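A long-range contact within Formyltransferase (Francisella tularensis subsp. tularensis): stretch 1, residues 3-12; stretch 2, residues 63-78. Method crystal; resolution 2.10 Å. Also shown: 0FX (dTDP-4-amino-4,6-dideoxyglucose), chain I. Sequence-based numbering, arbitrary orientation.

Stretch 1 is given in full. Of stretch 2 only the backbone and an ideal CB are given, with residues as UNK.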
# COMPACT_ATOMS: atom_id res chain seq x y z
N MET A 3 44.73 12.28 -23.84
CA MET A 3 44.28 12.15 -22.42
C MET A 3 43.13 13.10 -22.12
O MET A 3 43.34 14.16 -21.52
CB MET A 3 45.41 12.43 -21.43
CG MET A 3 45.09 12.16 -19.97
SD MET A 3 45.10 10.43 -19.43
CE MET A 3 46.82 9.92 -19.47
N LYS A 4 41.92 12.69 -22.50
CA LYS A 4 40.74 13.50 -22.27
C LYS A 4 40.53 13.78 -20.80
O LYS A 4 40.79 12.94 -19.96
CB LYS A 4 39.48 12.86 -22.86
CG LYS A 4 39.51 12.71 -24.38
CD LYS A 4 39.58 11.24 -24.81
CE LYS A 4 40.32 11.00 -26.12
NZ LYS A 4 41.63 10.35 -25.83
N LYS A 5 40.06 14.99 -20.51
CA LYS A 5 39.88 15.45 -19.16
C LYS A 5 38.39 15.71 -19.03
O LYS A 5 37.84 16.47 -19.80
CB LYS A 5 40.63 16.75 -18.87
CG LYS A 5 42.06 16.57 -18.35
CD LYS A 5 42.40 17.40 -17.10
CE LYS A 5 41.76 16.87 -15.80
NZ LYS A 5 41.94 17.84 -14.69
N ILE A 6 37.79 15.14 -18.00
CA ILE A 6 36.34 15.04 -17.87
C ILE A 6 35.85 15.47 -16.51
O ILE A 6 36.46 15.10 -15.47
CB ILE A 6 35.95 13.57 -18.10
CG1 ILE A 6 36.42 13.15 -19.50
CG2 ILE A 6 34.43 13.39 -18.00
CD1 ILE A 6 36.36 11.66 -19.74
N PHE A 7 34.74 16.19 -16.50
CA PHE A 7 34.00 16.36 -15.25
C PHE A 7 32.60 15.73 -15.33
O PHE A 7 31.91 15.75 -16.37
CB PHE A 7 33.96 17.82 -14.80
CG PHE A 7 33.05 18.71 -15.58
CD1 PHE A 7 33.48 19.32 -16.75
CD2 PHE A 7 31.78 18.98 -15.14
CE1 PHE A 7 32.67 20.16 -17.50
CE2 PHE A 7 30.95 19.81 -15.88
CZ PHE A 7 31.39 20.41 -17.05
N VAL A 8 32.17 15.22 -14.18
CA VAL A 8 30.92 14.53 -14.01
C VAL A 8 30.29 15.12 -12.78
O VAL A 8 30.85 15.01 -11.71
CB VAL A 8 31.21 13.06 -13.78
CG1 VAL A 8 29.98 12.28 -13.29
CG2 VAL A 8 31.80 12.49 -15.04
N VAL A 9 29.14 15.75 -12.98
CA VAL A 9 28.27 16.21 -11.94
C VAL A 9 27.06 15.31 -11.66
O VAL A 9 26.26 15.00 -12.57
CB VAL A 9 27.75 17.55 -12.36
CG1 VAL A 9 27.14 18.22 -11.15
CG2 VAL A 9 28.87 18.36 -12.98
N THR A 10 26.97 14.83 -10.42
CA THR A 10 25.83 14.04 -9.95
C THR A 10 25.56 14.19 -8.46
O THR A 10 26.51 14.35 -7.67
CB THR A 10 26.06 12.54 -10.15
OG1 THR A 10 24.86 11.83 -9.83
CG2 THR A 10 27.19 12.04 -9.31
N ASP A 11 24.27 14.11 -8.11
CA ASP A 11 23.90 13.92 -6.73
C ASP A 11 23.32 12.55 -6.45
O ASP A 11 22.55 12.42 -5.52
CB ASP A 11 22.93 15.03 -6.37
CG ASP A 11 23.63 16.36 -6.40
OD1 ASP A 11 24.55 16.49 -5.60
OD2 ASP A 11 23.34 17.23 -7.25
N ASN A 12 23.73 11.51 -7.17
CA ASN A 12 23.17 10.17 -6.93
C ASN A 12 24.25 9.19 -6.65
O ASN A 12 25.15 9.06 -7.47
CB ASN A 12 22.52 9.60 -8.19
CG ASN A 12 21.78 8.29 -7.94
OD1 ASN A 12 22.34 7.19 -7.90
ND2 ASN A 12 20.48 8.42 -7.81
N UNK A 63 33.73 28.65 -14.27
CA UNK A 63 35.14 28.40 -13.93
C UNK A 63 35.65 27.05 -14.40
O UNK A 63 36.85 26.81 -14.33
CB UNK A 63 35.33 28.50 -12.42
N UNK A 64 34.80 26.11 -14.78
CA UNK A 64 35.34 24.87 -15.34
C UNK A 64 35.64 25.08 -16.83
O UNK A 64 36.18 24.19 -17.50
CB UNK A 64 34.36 23.71 -15.14
N UNK A 65 35.23 26.21 -17.38
CA UNK A 65 35.57 26.44 -18.78
C UNK A 65 37.09 26.48 -18.82
O UNK A 65 37.75 27.09 -17.97
CB UNK A 65 34.94 27.72 -19.33
N UNK A 66 37.64 25.70 -19.75
CA UNK A 66 39.07 25.75 -20.04
C UNK A 66 39.91 24.70 -19.36
O UNK A 66 41.04 24.49 -19.78
CB UNK A 66 39.61 27.13 -19.65
N UNK A 67 39.36 24.00 -18.37
CA UNK A 67 40.04 22.92 -17.66
C UNK A 67 39.62 21.52 -18.11
O UNK A 67 40.33 20.56 -17.82
CB UNK A 67 39.78 23.06 -16.16
N UNK A 68 38.50 21.37 -18.81
CA UNK A 68 38.00 20.03 -19.15
C UNK A 68 37.67 19.93 -20.64
O UNK A 68 37.36 20.93 -21.25
CB UNK A 68 36.76 19.69 -18.32
N UNK A 69 37.65 18.74 -21.21
CA UNK A 69 37.29 18.54 -22.62
C UNK A 69 35.81 18.17 -22.81
O UNK A 69 35.23 18.22 -23.91
CB UNK A 69 38.17 17.45 -23.23
N UNK A 70 35.23 17.66 -21.74
CA UNK A 70 33.96 16.96 -21.74
C UNK A 70 33.34 17.12 -20.37
O UNK A 70 34.04 16.98 -19.37
CB UNK A 70 34.13 15.48 -22.10
N UNK A 71 32.07 17.44 -20.30
CA UNK A 71 31.30 17.34 -19.07
C UNK A 71 30.06 16.47 -19.16
O UNK A 71 29.39 16.39 -20.22
CB UNK A 71 30.89 18.74 -18.62
N UNK A 72 29.75 15.81 -18.05
CA UNK A 72 28.52 15.05 -17.87
C UNK A 72 27.78 15.49 -16.62
O UNK A 72 28.35 15.69 -15.50
CB UNK A 72 28.82 13.55 -17.80
N UNK A 73 26.47 15.59 -16.84
CA UNK A 73 25.46 15.73 -15.79
C UNK A 73 24.62 14.46 -15.72
O UNK A 73 24.07 13.96 -16.72
CB UNK A 73 24.57 16.95 -16.04
N UNK A 74 24.54 13.86 -14.54
CA UNK A 74 23.61 12.74 -14.42
C UNK A 74 23.01 12.74 -13.04
O UNK A 74 23.71 12.46 -12.05
CB UNK A 74 24.30 11.41 -14.70
N UNK A 75 21.75 13.14 -12.98
CA UNK A 75 20.95 13.11 -11.74
C UNK A 75 21.57 14.13 -10.77
O UNK A 75 22.09 13.78 -9.75
CB UNK A 75 20.92 11.71 -11.13
N UNK A 76 21.58 15.37 -11.20
CA UNK A 76 22.47 16.37 -10.69
C UNK A 76 21.40 17.28 -10.19
O UNK A 76 20.55 17.63 -11.02
CB UNK A 76 23.46 16.98 -11.69
N UNK A 77 21.50 17.73 -8.94
CA UNK A 77 20.58 18.78 -8.47
C UNK A 77 20.62 20.10 -9.25
O UNK A 77 19.69 20.91 -9.16
CB UNK A 77 20.88 19.08 -7.00
N UNK A 78 21.70 20.39 -9.98
CA UNK A 78 21.90 21.76 -10.52
C UNK A 78 22.00 21.85 -12.04
O UNK A 78 22.50 20.92 -12.67
CB UNK A 78 23.17 22.36 -9.92
O4P 0FX I . 16.69 11.93 -9.55
P2 0FX I . 17.55 12.13 -8.27
O3P 0FX I . 18.50 11.14 -7.64
O1G 0FX I . 17.75 13.68 -7.94
C1G 0FX I . 18.55 14.50 -8.76
C2G 0FX I . 18.32 15.84 -8.08
O2G 0FX I . 18.34 15.72 -6.66
C3G 0FX I . 16.99 16.45 -8.49
O3G 0FX I . 17.06 17.77 -7.92
C4G 0FX I . 16.88 16.40 -10.03
N4A 0FX I . 15.68 17.05 -10.53
C5G 0FX I . 16.96 14.98 -10.59
C6G 0FX I . 16.91 14.97 -12.11
O5G 0FX I . 18.20 14.42 -10.15
OPP 0FX I . 16.84 11.98 -6.85
P 0FX I . 15.47 12.45 -6.21
O1P 0FX I . 15.37 13.92 -5.84
O2P 0FX I . 15.47 11.25 -5.28
O5 0FX I . 14.24 12.04 -7.18
C5 0FX I . 14.15 10.66 -7.57
C4 0FX I . 12.71 10.19 -7.64
O4 0FX I . 12.20 10.03 -6.33
C3 0FX I . 11.75 11.12 -8.32
O3 0FX I . 11.58 10.82 -9.72
C2 0FX I . 10.41 10.76 -7.68
C1 0FX I . 10.82 10.35 -6.27
N11 0FX I . 10.47 11.41 -5.32
C61 0FX I . 11.38 12.37 -5.03
C51 0FX I . 11.04 13.38 -4.15
C5A 0FX I . 11.94 14.54 -3.77
C21 0FX I . 9.25 11.40 -4.75
O21 0FX I . 8.35 10.43 -4.98
N31 0FX I . 8.89 12.33 -3.85
C41 0FX I . 9.80 13.29 -3.57
O41 0FX I . 9.51 14.28 -2.74

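Strand 4-9 lies beside the strand that begins at 70 at 14°, so the two run parallel. Positions 63, 65 and 67 have nothing of stretch 1 near their ideal CB, and many side chains would serve; they are Asp-63, Ile-65 and Lys-67. Position 66 has phi 98° and psi -13°, where a CB would jam against the preceding carbonyl O; this calls for glycine, and it is Gly-66.

At 64 the CB points toward the Phe-7 ring, 4.6 Å from Phe-7 CE1, which suits a medium or large apolar chain. It is Leu-64, whose CD2 lies over one face of that ring, 3.8 Å from Phe-7 CE2.

The ideal CB of 68 lies 3.7 Å from Phe-7 CD1, so an aliphatic or aromatic group could lie along the phenyl. It is Tyr-68: Phe-7 CB sits over its face, and the edge of Phe-7 is turned toward that face, centroids 5.2 Å apart.

The CB of 69 points toward stretch 1, near Lys-4 CB and the start of the strand, where the backbone N of Lys-5 is free to donate. A short acceptor such as Asp or Asn would suit. In Asp-69, OD1 accepts from Lys-5 N at 3.0 Å, while Asp-69 N donates to Lys-5 O at 2.7 Å.

Position 70 shares a sheet face with Ile-6, its ideal CB 4.2 Å from Ile-6 CG1, so an apolar side chain, aliphatic for instance, would suit. It is Leu-70, whose CB packs 4.1 Å from Ile-6 CG1 and whose O accepts from Phe-7 N at 3.1 Å.

At 71 an ideal CB would fall 2.3 Å from Phe-7 CZ, a clash that leaves glycine. Gly-71 lays its CA over the ring face opposite Leu-64.

Position 72 is back on the face of Ile-6 and Val-8, and a large apolar group could reach both. Phe-72 does: CD1 is 3.9 Å from Ile-6 CG2 and 4.0 Å from Val-8 CG2.

Stretch 1 constrains the side chains little at 73 and 74, and several types would do. They are Ser-73 and Cys-74; Cys-74 N donates to Val-9 O at 2.9 Å, and Thr-10 OG1 to Cys-74 O at 2.6 Å.

Position 75 has positive phi (66°), its CB 4.0 Å from Asn-12 CB and near the ligand phosphates; a donor suits. His-75 ND1 donates to 0FX O4P at 2.9 Å.

The ideal CB of 76 is 3.5 Å from Val-9 O, and a small polar residue is one of several that would suit. It is Ser-76, whose OG donates to Gln-78 O at 2.9 Å and lies 3.7 Å from Val-9 CG1.

At 77 the CB is tight, 3.1 Å from Asp-11 OD2, but a long donor could continue to the sugar. Lys-77 NZ donates to 0FX O2G at 3.2 Å, and its N to Asp-11 OD2 at 2.5 Å.

Position 78 is loosely constrained: Gln-78.

Stretch 2 63-78: DLIGKYDLGFSCHSKQ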
# COMPACT_ATOMS: atom_id res chain seq x y z
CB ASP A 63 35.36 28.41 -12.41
CG ASP A 63 35.02 29.74 -11.73
OD1 ASP A 63 34.83 30.79 -12.40
OD2 ASP A 63 34.96 29.71 -10.47
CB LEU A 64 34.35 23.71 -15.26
CG LEU A 64 33.94 23.04 -13.95
CD1 LEU A 64 34.27 23.90 -12.76
CD2 LEU A 64 32.45 22.77 -14.01
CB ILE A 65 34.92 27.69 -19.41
CG1 ILE A 65 33.41 27.69 -19.17
CG2 ILE A 65 35.17 27.74 -20.92
CD1 ILE A 65 32.70 28.79 -19.94
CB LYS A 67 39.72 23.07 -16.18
CG LYS A 67 40.12 24.46 -15.71
CD LYS A 67 39.38 24.87 -14.46
CE LYS A 67 40.29 24.99 -13.26
NZ LYS A 67 39.40 25.06 -12.07
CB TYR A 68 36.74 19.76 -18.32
CG TYR A 68 37.05 19.69 -16.85
CD1 TYR A 68 37.63 18.55 -16.34
CD2 TYR A 68 36.85 20.76 -16.00
CE1 TYR A 68 37.95 18.46 -15.02
CE2 TYR A 68 37.16 20.65 -14.64
CZ TYR A 68 37.75 19.50 -14.19
OH TYR A 68 38.15 19.26 -12.89
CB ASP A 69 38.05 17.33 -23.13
CG ASP A 69 39.52 17.57 -23.31
OD1 ASP A 69 40.34 16.70 -22.90
OD2 ASP A 69 39.86 18.64 -23.84
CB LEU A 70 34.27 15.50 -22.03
CG LEU A 70 33.19 14.44 -22.14
CD1 LEU A 70 32.11 15.00 -23.06
CD2 LEU A 70 33.85 13.17 -22.66
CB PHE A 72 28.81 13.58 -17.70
CG PHE A 72 29.46 12.95 -18.90
CD1 PHE A 72 30.74 12.51 -18.85
CD2 PHE A 72 28.70 12.69 -20.06
CE1 PHE A 72 31.33 11.93 -19.93
CE2 PHE A 72 29.29 12.11 -21.16
CZ PHE A 72 30.59 11.69 -21.09
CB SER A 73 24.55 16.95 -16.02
OG SER A 73 23.59 17.01 -14.98
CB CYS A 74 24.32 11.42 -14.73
SG CYS A 74 23.19 10.00 -14.77
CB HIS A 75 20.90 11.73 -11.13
CG HIS A 75 19.93 10.81 -11.80
ND1 HIS A 75 18.63 10.67 -11.37
CD2 HIS A 75 20.07 9.98 -12.86
CE1 HIS A 75 18.02 9.76 -12.10
NE2 HIS A 75 18.88 9.31 -13.00
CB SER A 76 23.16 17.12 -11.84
OG SER A 76 23.51 18.47 -11.49
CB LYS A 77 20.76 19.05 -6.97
CG LYS A 77 20.45 17.88 -6.05
CD LYS A 77 20.89 18.18 -4.61
CE LYS A 77 20.54 17.11 -3.58
NZ LYS A 77 19.12 16.66 -3.72
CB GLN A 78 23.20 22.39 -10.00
CG GLN A 78 23.66 21.92 -8.63
CD GLN A 78 24.95 22.55 -8.13
OE1 GLN A 78 25.18 23.76 -8.25
NE2 GLN A 78 25.81 21.73 -7.57
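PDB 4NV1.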